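Local coordinates for protein response regulator (Caulobacter vibrioides, PDB 3N0R) that probably acts as an anti-anti-sigma factor in the stress response, with a receiver domain whose phosphorylation would control a sigma-like domain, at residues D150-I155 with T266-I271; R117-L122 with G142-L147; E177-E182 with F262-V267. The protein carries 1 engineered substitution. All coordinates share one frame; numbering follows the deposited sequence. Where two conformers were deposited one is given.

Contact 1 of 3, residues D150-I155 with T266-I271; sequences DAQAEI and TVKAAI
Ile155 and Lys268 meet obliquely, a methyl branch lying against the lower part of a long aliphatic chain. The touching atoms are Ile155 CG2 and Lys268 CG, 4.2 Å apart, at the loose end of van der Waals contact. CG2 of Ile155 is anti to its own backbone N, which turns this branch to the lysine, while Phe120 and Arg117 of helix 115-125 pack against the same isoleucine. A branched apolar residue suits such a junction of three helices.

Lysine fits its partly exposed place because its methylenes can line an apolar neighbour while its amino group reaches on to Asp156. Lys268 starts extended, with CG anti to the backbone N (chi1 171°), then bends at chi3 and chi4, bringing NZ to the Asp156 carboxylate for a salt bridge just past the end of 150-155. Gln152 NE2 comes within 4.2 Å of Lys268 NZ without bonding it; since the lysine has a second conformer, this approach is loosely defined.

Helix 141-156 belongs to the sigma-like part and helix 264-277 closes the receiver fold, so the arrangement is a helix-to-helix interface between two domains, through which the state of the receiver could plausibly act.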
ATOM      1  N   ASP A 150       8.170  -6.164  15.002  1.00 18.43           N
ATOM      2  CA  ASP A 150       7.910  -4.830  15.549  1.00 19.25           C
ATOM      3  C   ASP A 150       6.713  -4.181  14.863  1.00 17.51           C
ATOM      4  O   ASP A 150       5.816  -3.640  15.520  1.00 18.37           O
ATOM      5  CB  ASP A 150       9.135  -3.914  15.402  1.00 24.20           C
ATOM      6  CG  ASP A 150      10.202  -4.174  16.447  1.00 31.65           C
ATOM      7  OD1 ASP A 150       9.976  -5.002  17.354  1.00 34.44           O
ATOM      8  OD2 ASP A 150      11.269  -3.528  16.365  1.00 34.74           O
ATOM      9  N   ALA A 151       6.709  -4.217  13.535  1.00 16.80           N
ATOM     10  CA  ALA A 151       5.629  -3.603  12.782  1.00 17.23           C
ATOM     11  C   ALA A 151       4.308  -4.303  13.053  1.00 15.86           C
ATOM     12  O   ALA A 151       3.270  -3.652  13.175  1.00 17.11           O
ATOM     13  CB  ALA A 151       5.950  -3.615  11.300  1.00 18.37           C
ATOM     14  N   GLN A 152       4.335  -5.631  13.147  1.00 16.58           N
ATOM     15  CA  GLN A 152       3.108  -6.382  13.372  1.00 17.96           C
ATOM     16  C   GLN A 152       2.450  -5.966  14.687  1.00 16.89           C
ATOM     17  O   GLN A 152       1.230  -5.804  14.765  1.00 16.98           O
ATOM     18  CB  GLN A 152       3.396  -7.881  13.361  1.00 21.97           C
ATOM     19  CG  GLN A 152       2.157  -8.751  13.419  1.00 27.21           C
ATOM     20  CD  GLN A 152       2.488 -10.221  13.262  1.00 33.03           C
ATOM     21  OE1 GLN A 152       3.625 -10.584  12.943  1.00 36.13           O
ATOM     22  NE2 GLN A 152       1.498 -11.076  13.482  1.00 34.86           N
ATOM     23  N   ALA A 153       3.262  -5.784  15.720  1.00 17.11           N
ATOM     24  CA  ALA A 153       2.748  -5.350  17.008  1.00 17.36           C
ATOM     25  C   ALA A 153       2.121  -3.961  16.905  1.00 15.68           C
ATOM     26  O   ALA A 153       1.058  -3.717  17.476  1.00 16.89           O
ATOM     27  CB  ALA A 153       3.844  -5.374  18.066  1.00 19.63           C
ATOM     28  N   GLU A 154       2.779  -3.048  16.185  1.00 15.16           N
ATOM     29  CA  GLU A 154       2.254  -1.687  16.005  1.00 15.49           C
ATOM     30  C   GLU A 154       0.924  -1.689  15.264  1.00 14.83           C
ATOM     31  O   GLU A 154      -0.011  -0.960  15.620  1.00 16.11           O
ATOM     32  CB  GLU A 154       3.266  -0.811  15.257  1.00 17.29           C
ATOM     33  CG  GLU A 154       4.477  -0.502  16.090  1.00 18.75           C
ATOM     34  CD  GLU A 154       5.597   0.157  15.318  1.00 21.32           C
ATOM     35  OE1 GLU A 154       5.391   0.553  14.153  1.00 23.14           O
ATOM     36  OE2 GLU A 154       6.704   0.266  15.887  1.00 23.41           O
ATOM     37  N   ILE A 155       0.848  -2.478  14.203  1.00 14.51           N
ATOM     38  CA  ILE A 155      -0.370  -2.555  13.424  1.00 15.10           C
ATOM     39  C   ILE A 155      -1.493  -3.212  14.230  1.00 15.08           C
ATOM     40  O   ILE A 155      -2.619  -2.713  14.262  1.00 15.81           O
ATOM     41  CB  ILE A 155      -0.108  -3.246  12.080  1.00 17.56           C
ATOM     42  CG1 ILE A 155       0.801  -2.344  11.236  1.00 20.60           C
ATOM     43  CG2 ILE A 155      -1.425  -3.544  11.369  1.00 19.54           C
ATOM     44  CD1 ILE A 155       1.399  -3.004  10.043  1.00 23.54           C
ATOM     45  N   THR A 266      -2.393  -9.054   2.863  1.00 18.06           N
ATOM     46  CA  THR A 266      -2.418  -7.802   2.110  1.00 17.77           C
ATOM     47  C   THR A 266      -3.501  -6.867   2.633  1.00 17.72           C
ATOM     48  O   THR A 266      -3.339  -5.654   2.596  1.00 17.34           O
ATOM     49  CB  THR A 266      -2.628  -8.016   0.597  1.00 19.13           C
ATOM     50  OG1 THR A 266      -3.970  -8.451   0.333  1.00 21.76           O
ATOM     51  CG2 THR A 266      -1.617  -9.014   0.048  1.00 20.75           C
ATOM     52  N   VAL A 267      -4.597  -7.437   3.127  1.00 18.10           N
ATOM     53  CA  VAL A 267      -5.667  -6.643   3.717  1.00 17.53           C
ATOM     54  C   VAL A 267      -5.217  -6.048   5.052  1.00 17.23           C
ATOM     55  O   VAL A 267      -5.457  -4.868   5.329  1.00 17.49           O
ATOM     56  CB  VAL A 267      -6.931  -7.484   3.880  1.00 19.17           C
ATOM     57  CG1 VAL A 267      -8.007  -6.696   4.615  1.00 20.22           C
ATOM     58  CG2 VAL A 267      -7.426  -7.922   2.511  1.00 20.25           C
ATOM     59  N   LYS A 268      -4.565  -6.859   5.882  1.00 16.84           N
ATOM     60  CA  LYS A 268      -3.993  -6.354   7.127  0.75 17.28           C
ATOM     61  C   LYS A 268      -3.053  -5.190   6.844  1.00 16.23           C
ATOM     62  O   LYS A 268      -3.085  -4.171   7.532  1.00 16.44           O
ATOM     63  CB  LYS A 268      -3.238  -7.444   7.897  0.75 18.92           C
ATOM     64  CG  LYS A 268      -2.444  -6.888   9.082  0.75 20.90           C
ATOM     65  CD  LYS A 268      -1.732  -7.973   9.891  0.75 23.77           C
ATOM     66  CE  LYS A 268      -2.694  -8.714  10.807  0.75 24.67           C
ATOM     67  NZ  LYS A 268      -2.028  -9.186  12.054  0.75 24.66           N
ATOM     68  N   ALA A 269      -2.207  -5.349   5.829  1.00 15.11           N
ATOM     69  CA  ALA A 269      -1.236  -4.308   5.505  1.00 14.93           C
ATOM     70  C   ALA A 269      -1.913  -3.027   5.019  1.00 14.04           C
ATOM     71  O   ALA A 269      -1.542  -1.937   5.452  1.00 14.50           O
ATOM     72  CB  ALA A 269      -0.226  -4.812   4.472  1.00 16.27           C
ATOM     73  N   ALA A 270      -2.874  -3.146   4.105  1.00 13.96           N
ATOM     74  CA  ALA A 270      -3.534  -1.964   3.565  1.00 13.90           C
ATOM     75  C   ALA A 270      -4.319  -1.224   4.647  1.00 13.65           C
ATOM     76  O   ALA A 270      -4.239   0.000   4.757  1.00 14.14           O
ATOM     77  CB  ALA A 270      -4.428  -2.337   2.396  1.00 15.46           C
ATOM     78  N   ILE A 271      -5.081  -1.963   5.444  1.00 14.17           N
ATOM     79  CA  ILE A 271      -5.808  -1.354   6.551  1.00 14.46           C
ATOM     80  C   ILE A 271      -4.836  -0.747   7.563  1.00 14.56           C
ATOM     81  O   ILE A 271      -5.050   0.366   8.046  1.00 15.06           O
ATOM     82  CB  ILE A 271      -6.752  -2.368   7.222  1.00 14.66           C
ATOM     83  CG1 ILE A 271      -7.878  -2.735   6.253  1.00 16.21           C
ATOM     84  CG2 ILE A 271      -7.298  -1.818   8.543  1.00 15.99           C
ATOM     85  CD1 ILE A 271      -8.807  -3.822   6.759  1.00 17.23           C
TER

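Contact 2 of 3, residues R117-L122 with G142-L147; sequences RQAFLL and GEVERL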
ATOM      1  N   ARG A 117       8.476  -0.896   9.269  1.00 15.42           N
ATOM      2  CA  ARG A 117       7.291  -0.810   8.426  1.00 15.25           C
ATOM      3  C   ARG A 117       7.589  -1.217   6.983  1.00 14.15           C
ATOM      4  O   ARG A 117       6.763  -1.861   6.330  1.00 14.71           O
ATOM      5  CB  ARG A 117       6.698   0.594   8.471  1.00 16.59           C
ATOM      6  CG  ARG A 117       5.296   0.671   7.921  1.00 17.13           C
ATOM      7  CD  ARG A 117       4.298  -0.196   8.699  1.00 17.84           C
ATOM      8  NE  ARG A 117       4.253   0.120  10.126  1.00 19.08           N
ATOM      9  CZ  ARG A 117       3.246   0.742  10.741  1.00 19.42           C
ATOM     10  NH1 ARG A 117       2.166   1.129  10.067  1.00 20.20           N
ATOM     11  NH2 ARG A 117       3.315   0.966  12.048  1.00 20.74           N
ATOM     12  N   GLN A 118       8.781  -0.880   6.500  1.00 13.92           N
ATOM     13  CA  GLN A 118       9.216  -1.344   5.193  1.00 13.64           C
ATOM     14  C   GLN A 118       9.220  -2.872   5.154  1.00 13.51           C
ATOM     15  O   GLN A 118       8.693  -3.466   4.226  1.00 13.87           O
ATOM     16  CB  GLN A 118      10.616  -0.817   4.886  1.00 14.22           C
ATOM     17  CG  GLN A 118      10.711   0.690   4.813  1.00 14.88           C
ATOM     18  CD  GLN A 118      12.143   1.156   4.883  1.00 15.00           C
ATOM     19  OE1 GLN A 118      13.040   0.488   4.377  1.00 15.68           O
ATOM     20  NE2 GLN A 118      12.373   2.297   5.524  1.00 16.00           N
ATOM     21  N   ALA A 119       9.822  -3.502   6.158  1.00 13.84           N
ATOM     22  CA  ALA A 119       9.916  -4.961   6.189  1.00 14.31           C
ATOM     23  C   ALA A 119       8.524  -5.597   6.184  1.00 14.01           C
ATOM     24  O   ALA A 119       8.263  -6.577   5.479  1.00 14.53           O
ATOM     25  CB  ALA A 119      10.709  -5.428   7.399  1.00 15.23           C
ATOM     26  N   PHE A 120       7.620  -5.027   6.970  1.00 14.60           N
ATOM     27  CA  PHE A 120       6.268  -5.527   7.021  1.00 15.15           C
ATOM     28  C   PHE A 120       5.543  -5.361   5.688  1.00 13.78           C
ATOM     29  O   PHE A 120       4.899  -6.288   5.206  1.00 14.53           O
ATOM     30  CB  PHE A 120       5.487  -4.828   8.131  1.00 16.41           C
ATOM     31  CG  PHE A 120       4.105  -5.347   8.280  1.00 17.67           C
ATOM     32  CD1 PHE A 120       3.861  -6.520   8.987  1.00 20.52           C
ATOM     33  CD2 PHE A 120       3.041  -4.694   7.682  1.00 21.59           C
ATOM     34  CE1 PHE A 120       2.584  -7.021   9.101  1.00 23.91           C
ATOM     35  CE2 PHE A 120       1.762  -5.196   7.795  1.00 24.05           C
ATOM     36  CZ  PHE A 120       1.539  -6.358   8.506  1.00 24.23           C
ATOM     37  N   LEU A 121       5.646  -4.190   5.071  1.00 13.54           N
ATOM     38  CA  LEU A 121       4.978  -4.021   3.785  1.00 14.30           C
ATOM     39  C   LEU A 121       5.587  -4.895   2.679  1.00 13.50           C
ATOM     40  O   LEU A 121       4.856  -5.435   1.839  1.00 14.50           O
ATOM     41  CB  LEU A 121       4.943  -2.559   3.352  1.00 15.34           C
ATOM     42  CG  LEU A 121       4.103  -1.633   4.236  1.00 16.56           C
ATOM     43  CD1 LEU A 121       4.074  -0.241   3.615  1.00 18.12           C
ATOM     44  CD2 LEU A 121       2.684  -2.155   4.444  1.00 17.66           C
ATOM     45  N   LEU A 122       6.908  -5.049   2.671  1.00 14.04           N
ATOM     46  CA  LEU A 122       7.546  -5.868   1.642  1.00 14.23           C
ATOM     47  C   LEU A 122       7.021  -7.301   1.684  1.00 14.09           C
ATOM     48  O   LEU A 122       6.835  -7.930   0.648  1.00 14.82           O
ATOM     49  CB  LEU A 122       9.070  -5.862   1.823  1.00 13.94           C
ATOM     50  CG  LEU A 122       9.768  -4.560   1.415  1.00 13.88           C
ATOM     51  CD1 LEU A 122      11.209  -4.553   1.884  1.00 14.78           C
ATOM     52  CD2 LEU A 122       9.682  -4.315  -0.095  1.00 14.78           C
ATOM     53  N   GLY A 142      17.630 -12.689  10.543  1.00 20.29           N
ATOM     54  CA  GLY A 142      17.197 -12.394  11.897  1.00 21.19           C
ATOM     55  C   GLY A 142      16.689 -10.970  12.046  1.00 20.10           C
ATOM     56  O   GLY A 142      15.695 -10.705  12.727  1.00 20.41           O
ATOM     57  N   GLU A 143      17.376 -10.033  11.409  1.00 19.91           N
ATOM     58  CA  GLU A 143      16.965  -8.639  11.473  1.00 19.73           C
ATOM     59  C   GLU A 143      15.628  -8.410  10.775  1.00 18.27           C
ATOM     60  O   GLU A 143      14.778  -7.685  11.293  1.00 18.35           O
ATOM     61  CB  GLU A 143      18.056  -7.717  10.917  1.00 21.78           C
ATOM     62  CG  GLU A 143      17.649  -6.251  10.802  1.00 24.03           C
ATOM     63  CD  GLU A 143      17.443  -5.565  12.140  1.00 27.36           C
ATOM     64  OE1 GLU A 143      17.643  -6.209  13.194  1.00 29.05           O
ATOM     65  OE2 GLU A 143      17.077  -4.368  12.133  1.00 28.46           O
ATOM     66  N   VAL A 144      15.406  -9.022   9.613  1.00 17.83           N
ATOM     67  CA  VAL A 144      14.127  -8.825   8.958  0.53 17.48           C
ATOM     68  C   VAL A 144      12.984  -9.388   9.821  1.00 16.85           C
ATOM     69  O   VAL A 144      11.922  -8.771   9.923  1.00 16.42           O
ATOM     70  CB  VAL A 144      14.117  -9.370   7.515  0.53 17.89           C
ATOM     71  CG1 VAL A 144      13.915 -10.873   7.500  0.53 18.27           C
ATOM     72  CG2 VAL A 144      13.047  -8.667   6.711  0.53 19.38           C
ATOM     73  N   GLU A 145      13.205 -10.528  10.462  1.00 18.07           N
ATOM     74  CA  GLU A 145      12.186 -11.095  11.340  1.00 18.43           C
ATOM     75  C   GLU A 145      11.889 -10.172  12.523  1.00 18.62           C
ATOM     76  O   GLU A 145      10.731  -9.989  12.907  1.00 18.94           O
ATOM     77  CB  GLU A 145      12.593 -12.485  11.831  1.00 20.99           C
ATOM     78  CG  GLU A 145      12.707 -13.518  10.715  1.00 24.61           C
ATOM     79  CD  GLU A 145      11.362 -13.913  10.125  1.00 28.62           C
ATOM     80  OE1 GLU A 145      10.802 -14.944  10.556  1.00 32.35           O
ATOM     81  OE2 GLU A 145      10.869 -13.205   9.225  1.00 30.14           O
ATOM     82  N   ARG A 146      12.928  -9.565  13.091  1.00 18.60           N
ATOM     83  CA  ARG A 146      12.746  -8.623  14.199  1.00 19.16           C
ATOM     84  C   ARG A 146      11.932  -7.414  13.741  1.00 18.13           C
ATOM     85  O   ARG A 146      11.006  -6.980  14.421  1.00 18.42           O
ATOM     86  CB  ARG A 146      14.105  -8.151  14.727  1.00 21.33           C
ATOM     87  CG  ARG A 146      14.030  -7.297  15.984  1.00 24.10           C
ATOM     88  CD  ARG A 146      15.374  -6.647  16.328  1.00 26.19           C
ATOM     89  NE  ARG A 146      15.733  -5.598  15.375  1.00 28.48           N
ATOM     90  CZ  ARG A 146      15.209  -4.376  15.379  1.00 30.76           C
ATOM     91  NH1 ARG A 146      14.308  -4.040  16.294  1.00 32.16           N
ATOM     92  NH2 ARG A 146      15.587  -3.485  14.473  1.00 31.92           N
ATOM     93  N   LEU A 147      12.288  -6.885  12.572  1.00 16.49           N
ATOM     94  CA  LEU A 147      11.606  -5.726  12.008  1.00 16.49           C
ATOM     95  C   LEU A 147      10.134  -6.026  11.754  1.00 16.45           C
ATOM     96  O   LEU A 147       9.265  -5.234  12.116  1.00 16.42           O
ATOM     97  CB  LEU A 147      12.298  -5.289  10.715  1.00 16.64           C
ATOM     98  CG  LEU A 147      13.685  -4.657  10.855  1.00 17.53           C
ATOM     99  CD1 LEU A 147      14.332  -4.495   9.489  1.00 18.73           C
ATOM    100  CD2 LEU A 147      13.622  -3.318  11.594  1.00 18.22           C
TER
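Ala119 CB faces the side chains of Val144 and Leu147, one helical turn apart. Between 117-122 and 142-147 the contact is apolar; farther along, Arg117 of helix 115-125 makes a salt bridge with Glu154 of helix 141-156.

Near the start of helix 141-156, the backbone N of Glu143 is hydrogen-bonded by the side chain of Asp140. The carboxylate of Glu143 turns from the interface to Arg146, one turn on. Arg146 grips it side-on with two nitrogens: NE reaches Glu143 OE1 at 3.0 Å in an almost straight bond (175°), and NH2 reaches Glu143 OE2 at 2.9 Å. Both oxygens are met on their syn sides and lie close to the guanidinium plane, a pairing that should restrain both long chains. Arg146 NH1 has a further partner in Asp150, so charge runs along the outer side of the helix.

Val144, between them in sequence, sets out at a slant to the other helix. Its CG2, anti to the backbone N, lies 4.1 Å from Ala119 CB, though a second valine conformer makes this contact less certain. Leu147 then makes the closest approach, CB to Ala119 CB at 3.7 Å. Alanine suits this spot because its short side chain lets the backbones come near: the CA atoms of Ala119 and Leu147 are 6.1 Å apart.

Around these three buried residues, Ile148 of helix 141-156 and Leu137 of helix 130-137 also touch Ala119, consistent with the helix-turn-helix packing of sigma region 4. Helix 115-125 is bordered further by Tyr37 of helix 31-42 and, through Phe120 and Leu121, by helix 264-277 of the receiver.

Contact 3 of 3, residues E177-E182 with F262-V267; sequences EALVRE and FQPETV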
ATOM      1  N   GLU A 177     -15.685  -8.594   5.057  1.00 14.94           N
ATOM      2  CA  GLU A 177     -16.223  -8.411   6.404  1.00 15.51           C
ATOM      3  C   GLU A 177     -15.503  -9.327   7.398  1.00 15.32           C
ATOM      4  O   GLU A 177     -15.160  -8.918   8.512  1.00 15.58           O
ATOM      5  CB  GLU A 177     -17.733  -8.681   6.448  1.00 17.49           C
ATOM      6  CG  GLU A 177     -18.350  -8.568   7.855  1.00 20.17           C
ATOM      7  CD  GLU A 177     -18.285  -9.873   8.650  1.00 22.22           C
ATOM      8  OE1 GLU A 177     -18.078 -10.951   8.049  1.00 23.21           O
ATOM      9  OE2 GLU A 177     -18.433  -9.828   9.892  1.00 26.44           O
ATOM     10  N   ALA A 178     -15.263 -10.570   6.991  1.00 14.73           N
ATOM     11  CA  ALA A 178     -14.615 -11.527   7.877  1.00 16.03           C
ATOM     12  C   ALA A 178     -13.199 -11.080   8.209  1.00 16.39           C
ATOM     13  O   ALA A 178     -12.773 -11.134   9.363  1.00 16.37           O
ATOM     14  CB  ALA A 178     -14.604 -12.909   7.251  1.00 17.70           C
ATOM     15  N   LEU A 179     -12.471 -10.623   7.192  1.00 15.37           N
ATOM     16  CA  LEU A 179     -11.101 -10.177   7.405  1.00 16.56           C
ATOM     17  C   LEU A 179     -11.058  -8.939   8.308  1.00 16.60           C
ATOM     18  O   LEU A 179     -10.227  -8.841   9.207  1.00 18.19           O
ATOM     19  CB  LEU A 179     -10.406  -9.922   6.067  1.00 17.72           C
ATOM     20  CG  LEU A 179     -10.177 -11.191   5.239  1.00 20.73           C
ATOM     21  CD1 LEU A 179      -9.608 -10.839   3.868  1.00 23.24           C
ATOM     22  CD2 LEU A 179      -9.246 -12.143   5.963  1.00 23.22           C
ATOM     23  N   VAL A 180     -11.972  -8.002   8.086  1.00 15.41           N
ATOM     24  CA  VAL A 180     -12.022  -6.799   8.915  1.00 15.80           C
ATOM     25  C   VAL A 180     -12.321  -7.131  10.377  1.00 15.26           C
ATOM     26  O   VAL A 180     -11.677  -6.615  11.301  1.00 15.69           O
ATOM     27  CB  VAL A 180     -13.033  -5.773   8.358  1.00 16.24           C
ATOM     28  CG1 VAL A 180     -13.230  -4.614   9.330  1.00 16.76           C
ATOM     29  CG2 VAL A 180     -12.560  -5.269   6.994  1.00 17.32           C
ATOM     30  N   ARG A 181     -13.296  -8.009  10.584  1.00 15.93           N
ATOM     31  CA  ARG A 181     -13.640  -8.452  11.935  1.00 17.45           C
ATOM     32  C   ARG A 181     -12.453  -9.163  12.603  1.00 16.76           C
ATOM     33  O   ARG A 181     -12.203  -8.994  13.796  1.00 17.28           O
ATOM     34  CB  ARG A 181     -14.849  -9.392  11.874  1.00 20.28           C
ATOM     35  CG  ARG A 181     -15.237 -10.054  13.178  1.00 26.04           C
ATOM     36  CD  ARG A 181     -16.469 -10.933  12.986  1.00 31.63           C
ATOM     37  NE  ARG A 181     -17.682 -10.133  12.848  1.00 36.63           N
ATOM     38  CZ  ARG A 181     -18.611 -10.025  13.794  1.00 39.40           C
ATOM     39  NH1 ARG A 181     -18.468 -10.676  14.938  1.00 40.98           N
ATOM     40  NH2 ARG A 181     -19.684  -9.273  13.594  1.00 40.42           N
ATOM     41  N   GLU A 182     -11.738  -9.977  11.834  1.00 16.51           N
ATOM     42  CA  GLU A 182     -10.587 -10.717  12.348  1.00 18.12           C
ATOM     43  C   GLU A 182      -9.485  -9.783  12.856  1.00 17.14           C
ATOM     44  O   GLU A 182      -8.701 -10.163  13.719  1.00 17.99           O
ATOM     45  CB  GLU A 182     -10.028 -11.679  11.284  1.00 22.33           C
ATOM     46  CG  GLU A 182      -8.698 -12.344  11.688  1.00 28.99           C
ATOM     47  CD  GLU A 182      -8.085 -13.240  10.607  1.00 33.90           C
ATOM     48  OE1 GLU A 182      -8.510 -13.173   9.435  1.00 35.04           O
ATOM     49  OE2 GLU A 182      -7.162 -14.017  10.936  1.00 36.51           O
ATOM     50  N   PHE A 262      -9.067 -12.069  -2.071  1.00 22.03           N
ATOM     51  CA  PHE A 262      -8.211 -11.538  -1.019  1.00 21.22           C
ATOM     52  C   PHE A 262      -7.137 -12.498  -0.542  1.00 23.40           C
ATOM     53  O   PHE A 262      -7.395 -13.670  -0.314  1.00 25.08           O
ATOM     54  CB  PHE A 262      -9.069 -11.092   0.169  1.00 20.88           C
ATOM     55  CG  PHE A 262     -10.153 -10.128  -0.210  1.00 20.05           C
ATOM     56  CD1 PHE A 262      -9.832  -8.890  -0.733  1.00 20.49           C
ATOM     57  CD2 PHE A 262     -11.488 -10.467  -0.068  1.00 20.96           C
ATOM     58  CE1 PHE A 262     -10.824  -7.991  -1.096  1.00 20.12           C
ATOM     59  CE2 PHE A 262     -12.493  -9.574  -0.428  1.00 20.86           C
ATOM     60  CZ  PHE A 262     -12.155  -8.333  -0.950  1.00 20.79           C
ATOM     61  N   GLN A 263      -5.927 -11.974  -0.380  1.00 25.50           N
ATOM     62  CA  GLN A 263      -4.911 -12.636   0.421  1.00 27.51           C
ATOM     63  C   GLN A 263      -4.903 -11.875   1.731  1.00 25.44           C
ATOM     64  O   GLN A 263      -4.650 -10.676   1.734  1.00 25.05           O
ATOM     65  CB  GLN A 263      -3.542 -12.548  -0.247  1.00 31.23           C
ATOM     66  CG  GLN A 263      -3.370 -13.506  -1.409  1.00 35.62           C
ATOM     67  CD  GLN A 263      -1.958 -13.501  -1.954  1.00 39.14           C
ATOM     68  OE1 GLN A 263      -1.466 -12.476  -2.428  1.00 40.34           O
ATOM     69  NE2 GLN A 263      -1.291 -14.650  -1.882  1.00 40.69           N
ATOM     70  N   PRO A 264      -5.203 -12.561   2.844  1.00 25.16           N
ATOM     71  CA  PRO A 264      -5.414 -11.896   4.138  1.00 24.86           C
ATOM     72  C   PRO A 264      -4.315 -10.924   4.564  1.00 22.41           C
ATOM     73  O   PRO A 264      -4.642  -9.856   5.072  1.00 22.00           O
ATOM     74  CB  PRO A 264      -5.509 -13.066   5.121  1.00 26.75           C
ATOM     75  CG  PRO A 264      -6.049 -14.181   4.303  1.00 28.15           C
ATOM     76  CD  PRO A 264      -5.445 -14.014   2.932  1.00 27.02           C
ATOM     77  N   GLU A 265      -3.046 -11.272   4.380  1.00 21.02           N
ATOM     78  CA  GLU A 265      -1.985 -10.397   4.863  1.00 20.15           C
ATOM     79  C   GLU A 265      -1.958  -9.067   4.125  1.00 18.09           C
ATOM     80  O   GLU A 265      -1.559  -8.055   4.696  1.00 18.01           O
ATOM     81  CB  GLU A 265      -0.620 -11.085   4.796  1.00 22.46           C
ATOM     82  CG  GLU A 265      -0.406 -12.145   5.873  1.00 27.73           C
ATOM     83  CD  GLU A 265      -0.235 -11.543   7.266  1.00 33.15           C
ATOM     84  OE1 GLU A 265       0.860 -11.010   7.555  1.00 35.54           O
ATOM     85  OE2 GLU A 265      -1.189 -11.607   8.074  1.00 35.53           O
ATOM     86  N   THR A 266      -2.393  -9.054   2.863  1.00 18.06           N
ATOM     87  CA  THR A 266      -2.418  -7.802   2.110  1.00 17.77           C
ATOM     88  C   THR A 266      -3.501  -6.867   2.633  1.00 17.72           C
ATOM     89  O   THR A 266      -3.339  -5.654   2.596  1.00 17.34           O
ATOM     90  CB  THR A 266      -2.628  -8.016   0.597  1.00 19.13           C
ATOM     91  OG1 THR A 266      -3.970  -8.451   0.333  1.00 21.76           O
ATOM     92  CG2 THR A 266      -1.617  -9.014   0.048  1.00 20.75           C
ATOM     93  N   VAL A 267      -4.597  -7.437   3.127  1.00 18.10           N
ATOM     94  CA  VAL A 267      -5.667  -6.643   3.717  1.00 17.53           C
ATOM     95  C   VAL A 267      -5.217  -6.048   5.052  1.00 17.23           C
ATOM     96  O   VAL A 267      -5.457  -4.868   5.329  1.00 17.49           O
ATOM     97  CB  VAL A 267      -6.931  -7.484   3.880  1.00 19.17           C
ATOM     98  CG1 VAL A 267      -8.007  -6.696   4.615  1.00 20.22           C
ATOM     99  CG2 VAL A 267      -7.426  -7.922   2.511  1.00 20.25           C
TER
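The carbonyl oxygen of Gln263 is held by Thr266 through both its side chain and its backbone. Thr266 OG1 donates to Gln263 O at 2.7 Å, in the carbonyl plane, with a C=O...donor angle of 148°; the bond from Thr266 N to the same oxygen is weak. Threonine suits the first turn of a helix, where a short hydroxyl can bend back (chi1 71°) to the residue at the N-cap position, here Gln263. The turn opens the last helix of the receiver's doubly wound alpha/beta fold, and the contact joins that helix to helix 170-182 along the parallel sheet.

Across the contact, Leu179 does nearly all the touching, splitting its two methyls between partners. Its CG is anti to the carbonyl carbon, which sends the fork over to the start of helix 264-277. CD1 enters the angle between Phe262 and Val267, 3.7 Å from Phe262 CB and 3.9 Å from Val267 CG2, and meets the phenyl ring obliquely. Leu179 and Val267 cross at about a right angle. Phenylalanine suits this place because its large side chain also touches Ile172, Asp175 and Ile176 along helix 170-182.

On another side of helix 170-182, Arg181 NE forms a salt bridge with Glu177 OE2 at 3.1 Å, a bent bond (145°) along one helical turn.

Proline, with no N-H to offer, fits the first helical position, where no bond is asked of it. Its ring crosses the leucine at a slant and meets the second methyl: Leu179 CD2 is 3.9 Å from Pro264 CB and 4.1 Å from Pro264 CG.

Overall arrangement
Contact 2 closes first along the chain, within the sigma-like domain; contacts 1 and 3 follow and end on the same receiver helix, 264-277, where they share Thr266 and Val267. Helix 141-156 serves contacts 2 and 1, so the three form a chain from sigma-like core, through the domain interface, to the receiver's own packing beside its five-stranded parallel sheet. Contact 1 lies between: its centre is about 11 Å from that of each other contact, while the centres of contacts 2 and 3 are about 20 Å apart and the two do not touch. Helix 264-277 thus packs against both domains, a plausible route by which a receiver change could reach the sigma-like domain.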